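Local coordinates for protein major extracellular endoglucanase (PDB 4TUF) that cleaves internal beta-1,4-glucosidic linkages in cellulose, lichenin and cereal beta-D-glucans, here through its glycosyl hydrolase family 5 catalytic domain, at residues 18-29 with 54-65. Residues are numbered along the deposited sequence; the frame is centred on the assembly and turned at random.
Sequences QLKGVNVFGFET and FNAVRLPFCPAT
R58 sets its CG opposite the backbone N (chi1 -173°) and runs extended to NE, while N23 turns its CG beside its own N (chi1 -74°); paired in register on one face of the sheet, the two side chains run side by side, and these torsions bring their ends together. R58 NH1 then gives N23 OD1 a straight hydrogen bond of 2.9 Å, with the oxygen at the edge of the guanidinium, in its plane, and the amide turned steeply against it. N23 ND2 goes on to the backbone O of G277 and Y311, which fixes the amide's rotation, and R58 makes salt bridges to D153, E196 and E278, so its flat group is held from several directions. Between the strands, R58 N bonds to V22 O at 3.0 Å and V24 N to R58 O at 3.1 Å. V22 and V57 point to the face opposite N23 and R58; V24, just past the strand, brings CG2 against V57 CG2, and V22 CB lies over one face of the F54 ring. At the N-terminal ends, the N55 amide bridges two backbone groups: OD1 takes K20 N at 2.8 Å, and ND2 reaches Q18 O. Past strand 20-23, P60 CG sits over one face of the F25 ring, 3.8 Å from its centroid. One water donates to V24 O and P60 O and accepts from F27 N, and T65 OG1 donates to F27 O at 2.6 Å. Helix 42-51 links the two strands in a beta-alpha-beta crossover of the TIM barrel; from within strand 56-61 the extended side chain of R58 reaches the family 5 active site, beside E278, the probable nucleophile.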
loop_
_atom_site.group_PDB
_atom_site.type_symbol
_atom_site.label_atom_id
_atom_site.label_comp_id
_atom_site.label_asym_id
_atom_site.label_seq_id
_atom_site.Cartn_x
_atom_site.Cartn_y
_atom_site.Cartn_z
ATOM N N GLN A 18 6.990 -3.581 13.819
ATOM C CA GLN A 18 6.739 -4.584 12.790
ATOM C C GLN A 18 5.336 -4.412 12.229
ATOM O O GLN A 18 4.353 -4.445 12.972
ATOM C CB GLN A 18 6.906 -5.994 13.342
ATOM C CG GLN A 18 6.704 -7.064 12.293
ATOM C CD GLN A 18 6.575 -8.447 12.887
ATOM O OE1 GLN A 18 6.489 -8.608 14.107
ATOM N NE2 GLN A 18 6.555 -9.458 12.026
ATOM N N LEU A 19 5.241 -4.230 10.918
ATOM C CA LEU A 19 3.957 -3.943 10.300
ATOM C C LEU A 19 3.266 -5.202 9.809
ATOM O O LEU A 19 3.485 -5.646 8.686
ATOM C CB LEU A 19 4.133 -2.963 9.147
ATOM C CG LEU A 19 4.784 -1.647 9.556
ATOM C CD1 LEU A 19 5.081 -0.822 8.330
ATOM C CD2 LEU A 19 3.886 -0.890 10.520
ATOM N N LYS A 20 2.438 -5.779 10.670
ATOM C CA LYS A 20 1.566 -6.876 10.286
ATOM C C LYS A 20 0.330 -6.269 9.632
ATOM O O LYS A 20 -0.707 -6.100 10.274
ATOM C CB LYS A 20 1.196 -7.720 11.503
ATOM C CG LYS A 20 2.367 -8.001 12.438
ATOM C CD LYS A 20 1.903 -8.726 13.688
ATOM C CE LYS A 20 2.972 -8.723 14.760
ATOM N NZ LYS A 20 2.560 -9.476 15.987
ATOM N N GLY A 21 0.448 -5.930 8.355
ATOM C CA GLY A 21 -0.512 -5.038 7.735
ATOM C C GLY A 21 -1.493 -5.625 6.743
ATOM O O GLY A 21 -1.357 -6.770 6.290
ATOM N N VAL A 22 -2.492 -4.814 6.408
ATOM C CA VAL A 22 -3.483 -5.161 5.407
ATOM C C VAL A 22 -4.026 -3.867 4.799
ATOM O O VAL A 22 -4.052 -2.830 5.457
ATOM C CB VAL A 22 -4.624 -6.017 6.012
ATOM C CG1 VAL A 22 -5.432 -5.209 7.016
ATOM C CG2 VAL A 22 -5.523 -6.587 4.920
ATOM N N ASN A 23 -4.422 -3.922 3.530
ATOM C CA ASN A 23 -5.059 -2.791 2.857
ATOM C C ASN A 23 -6.560 -2.714 3.129
ATOM O O ASN A 23 -7.262 -3.720 3.045
ATOM C CB ASN A 23 -4.834 -2.878 1.349
ATOM C CG ASN A 23 -3.417 -2.534 0.945
ATOM O OD1 ASN A 23 -3.123 -1.391 0.585
ATOM N ND2 ASN A 23 -2.526 -3.523 0.999
ATOM N N VAL A 24 -7.043 -1.514 3.441
ATOM C CA VAL A 24 -8.467 -1.282 3.679
ATOM C C VAL A 24 -8.987 -0.226 2.710
ATOM O O VAL A 24 -8.779 0.965 2.933
ATOM C CB VAL A 24 -8.733 -0.812 5.120
ATOM C CG1 VAL A 24 -10.227 -0.643 5.352
ATOM C CG2 VAL A 24 -8.137 -1.791 6.126
ATOM N N PHE A 25 -9.665 -0.640 1.641
ATOM C CA PHE A 25 -10.108 0.236 0.558
ATOM C C PHE A 25 -11.472 0.866 0.801
ATOM O O PHE A 25 -12.233 0.404 1.650
ATOM C CB PHE A 25 -10.162 -0.547 -0.760
ATOM C CG PHE A 25 -8.815 -0.890 -1.319
ATOM C CD1 PHE A 25 -8.099 -1.957 -0.822
ATOM C CD2 PHE A 25 -8.264 -0.140 -2.345
ATOM C CE1 PHE A 25 -6.859 -2.263 -1.333
ATOM C CE2 PHE A 25 -7.025 -0.448 -2.859
ATOM C CZ PHE A 25 -6.321 -1.512 -2.354
ATOM N N GLY A 26 -11.795 1.876 0.000
ATOM C CA GLY A 26 -13.082 2.530 0.048
ATOM C C GLY A 26 -12.938 4.033 -0.104
ATOM O O GLY A 26 -13.622 4.647 -0.926
ATOM N N PHE A 27 -12.034 4.624 0.675
ATOM C CA PHE A 27 -11.874 6.077 0.707
ATOM C C PHE A 27 -11.335 6.645 -0.607
ATOM O O PHE A 27 -11.281 7.862 -0.782
ATOM C CB PHE A 27 -10.949 6.495 1.858
ATOM C CG PHE A 27 -11.601 6.461 3.216
ATOM C CD1 PHE A 27 -12.547 7.410 3.568
ATOM C CD2 PHE A 27 -11.256 5.491 4.144
ATOM C CE1 PHE A 27 -13.146 7.385 4.813
ATOM C CE2 PHE A 27 -11.851 5.461 5.391
ATOM C CZ PHE A 27 -12.798 6.408 5.726
ATOM N N GLU A 28 -10.931 5.773 -1.527
ATOM C CA GLU A 28 -10.402 6.231 -2.807
ATOM C C GLU A 28 -11.401 5.968 -3.925
ATOM O O GLU A 28 -11.064 6.061 -5.105
ATOM C CB GLU A 28 -9.057 5.555 -3.111
ATOM C CG GLU A 28 -9.135 4.170 -3.755
ATOM C CD GLU A 28 -9.810 3.122 -2.880
ATOM O OE1 GLU A 28 -10.000 3.364 -1.664
ATOM O OE2 GLU A 28 -10.146 2.043 -3.421
ATOM N N THR A 29 -12.636 5.653 -3.549
ATOM C CA THR A 29 -13.663 5.316 -4.528
ATOM C C THR A 29 -14.811 6.315 -4.543
ATOM O O THR A 29 -14.829 7.276 -3.772
ATOM C CB THR A 29 -14.249 3.926 -4.265
ATOM O OG1 THR A 29 -15.155 3.996 -3.157
ATOM C CG2 THR A 29 -13.137 2.927 -3.966
ATOM N N PHE A 54 -3.568 -8.346 12.937
ATOM C CA PHE A 54 -3.088 -7.165 12.218
ATOM C C PHE A 54 -2.837 -6.012 13.184
ATOM O O PHE A 54 -3.651 -5.750 14.068
ATOM C CB PHE A 54 -4.089 -6.709 11.145
ATOM C CG PHE A 54 -4.312 -7.704 10.038
ATOM C CD1 PHE A 54 -3.378 -7.869 9.033
ATOM C CD2 PHE A 54 -5.477 -8.449 9.982
ATOM C CE1 PHE A 54 -3.594 -8.773 8.009
ATOM C CE2 PHE A 54 -5.696 -9.351 8.962
ATOM C CZ PHE A 54 -4.754 -9.511 7.975
ATOM N N ASN A 55 -1.718 -5.319 13.010
ATOM C CA ASN A 55 -1.446 -4.133 13.810
ATOM C C ASN A 55 -1.168 -2.925 12.931
ATOM O O ASN A 55 -0.742 -1.880 13.416
ATOM C CB ASN A 55 -0.268 -4.374 14.751
ATOM C CG ASN A 55 1.072 -4.271 14.052
ATOM O OD1 ASN A 55 1.182 -4.504 12.847
ATOM N ND2 ASN A 55 2.105 -3.926 14.811
ATOM N N ALA A 56 -1.398 -3.080 11.632
ATOM C CA ALA A 56 -1.086 -2.022 10.686
ATOM C C ALA A 56 -2.070 -2.014 9.529
ATOM O O ALA A 56 -2.558 -3.059 9.112
ATOM C CB ALA A 56 0.335 -2.174 10.173
ATOM N N VAL A 57 -2.344 -0.826 9.006
ATOM C CA VAL A 57 -3.341 -0.655 7.964
ATOM C C VAL A 57 -2.856 0.346 6.910
ATOM O O VAL A 57 -2.304 1.397 7.240
ATOM C CB VAL A 57 -4.691 -0.188 8.575
ATOM C CG1 VAL A 57 -5.422 0.767 7.652
ATOM C CG2 VAL A 57 -5.564 -1.382 8.916
ATOM N N ARG A 58 -3.047 0.001 5.642
ATOM C CA ARG A 58 -2.772 0.918 4.547
ATOM C C ARG A 58 -4.099 1.479 4.031
ATOM O O ARG A 58 -4.952 0.726 3.572
ATOM C CB ARG A 58 -2.004 0.205 3.433
ATOM C CG ARG A 58 -1.507 1.097 2.297
ATOM C CD ARG A 58 -0.620 0.277 1.369
ATOM N NE ARG A 58 -0.085 1.022 0.229
ATOM C CZ ARG A 58 -0.624 1.018 -0.987
ATOM N NH1 ARG A 58 -1.729 0.319 -1.223
ATOM N NH2 ARG A 58 -0.060 1.712 -1.967
ATOM N N LEU A 59 -4.266 2.797 4.121
ATOM C CA LEU A 59 -5.522 3.463 3.760
ATOM C C LEU A 59 -5.465 4.228 2.441
ATOM O O LEU A 59 -4.983 5.360 2.398
ATOM C CB LEU A 59 -5.942 4.440 4.861
ATOM C CG LEU A 59 -6.910 3.967 5.938
ATOM C CD1 LEU A 59 -7.366 5.157 6.759
ATOM C CD2 LEU A 59 -8.096 3.256 5.315
ATOM N N PRO A 60 -5.959 3.617 1.358
ATOM C CA PRO A 60 -6.113 4.392 0.123
ATOM C C PRO A 60 -7.093 5.556 0.293
ATOM O O PRO A 60 -8.087 5.426 0.999
ATOM C CB PRO A 60 -6.655 3.359 -0.875
ATOM C CG PRO A 60 -6.182 2.034 -0.346
ATOM C CD PRO A 60 -6.204 2.178 1.154
ATOM N N PHE A 61 -6.798 6.686 -0.336
ATOM C CA PHE A 61 -7.727 7.811 -0.377
ATOM C C PHE A 61 -7.625 8.501 -1.739
ATOM O O PHE A 61 -6.748 8.185 -2.536
ATOM C CB PHE A 61 -7.442 8.806 0.748
ATOM C CG PHE A 61 -6.134 9.537 0.594
ATOM C CD1 PHE A 61 -6.068 10.736 -0.108
ATOM C CD2 PHE A 61 -4.969 9.023 1.143
ATOM C CE1 PHE A 61 -4.861 11.405 -0.262
ATOM C CE2 PHE A 61 -3.764 9.684 0.993
ATOM C CZ PHE A 61 -3.710 10.878 0.289
ATOM N N CYS A 62 -8.520 9.444 -1.999
ATOM C CA CYS A 62 -8.495 10.216 -3.233
ATOM C C CYS A 62 -8.714 11.675 -2.862
ATOM O O CYS A 62 -9.193 11.957 -1.766
ATOM C CB CYS A 62 -9.564 9.720 -4.208
ATOM S SG CYS A 62 -11.276 9.949 -3.645
ATOM N N PRO A 63 -8.342 12.608 -3.753
ATOM C CA PRO A 63 -8.519 14.037 -3.472
ATOM C C PRO A 63 -9.941 14.419 -3.058
ATOM O O PRO A 63 -10.105 15.138 -2.070
ATOM C CB PRO A 63 -8.158 14.690 -4.803
ATOM C CG PRO A 63 -7.138 13.782 -5.383
ATOM C CD PRO A 63 -7.578 12.393 -4.997
ATOM N N ALA A 64 -10.942 13.946 -3.792
ATOM C CA ALA A 64 -12.335 14.278 -3.500
ATOM C C ALA A 64 -12.712 13.987 -2.045
ATOM O O ALA A 64 -13.456 14.749 -1.427
ATOM C CB ALA A 64 -13.263 13.529 -4.437
ATOM N N THR A 65 -12.192 12.889 -1.504
ATOM C CA THR A 65 -12.468 12.505 -0.122
ATOM C C THR A 65 -11.978 13.565 0.871
ATOM O O THR A 65 -12.574 13.759 1.936
ATOM C CB THR A 65 -11.819 11.145 0.205
ATOM O OG1 THR A 65 -12.484 10.116 -0.538
ATOM C CG2 THR A 65 -11.915 10.827 1.685
HETATM O O HOH W 1 -9.669 3.489 1.921
#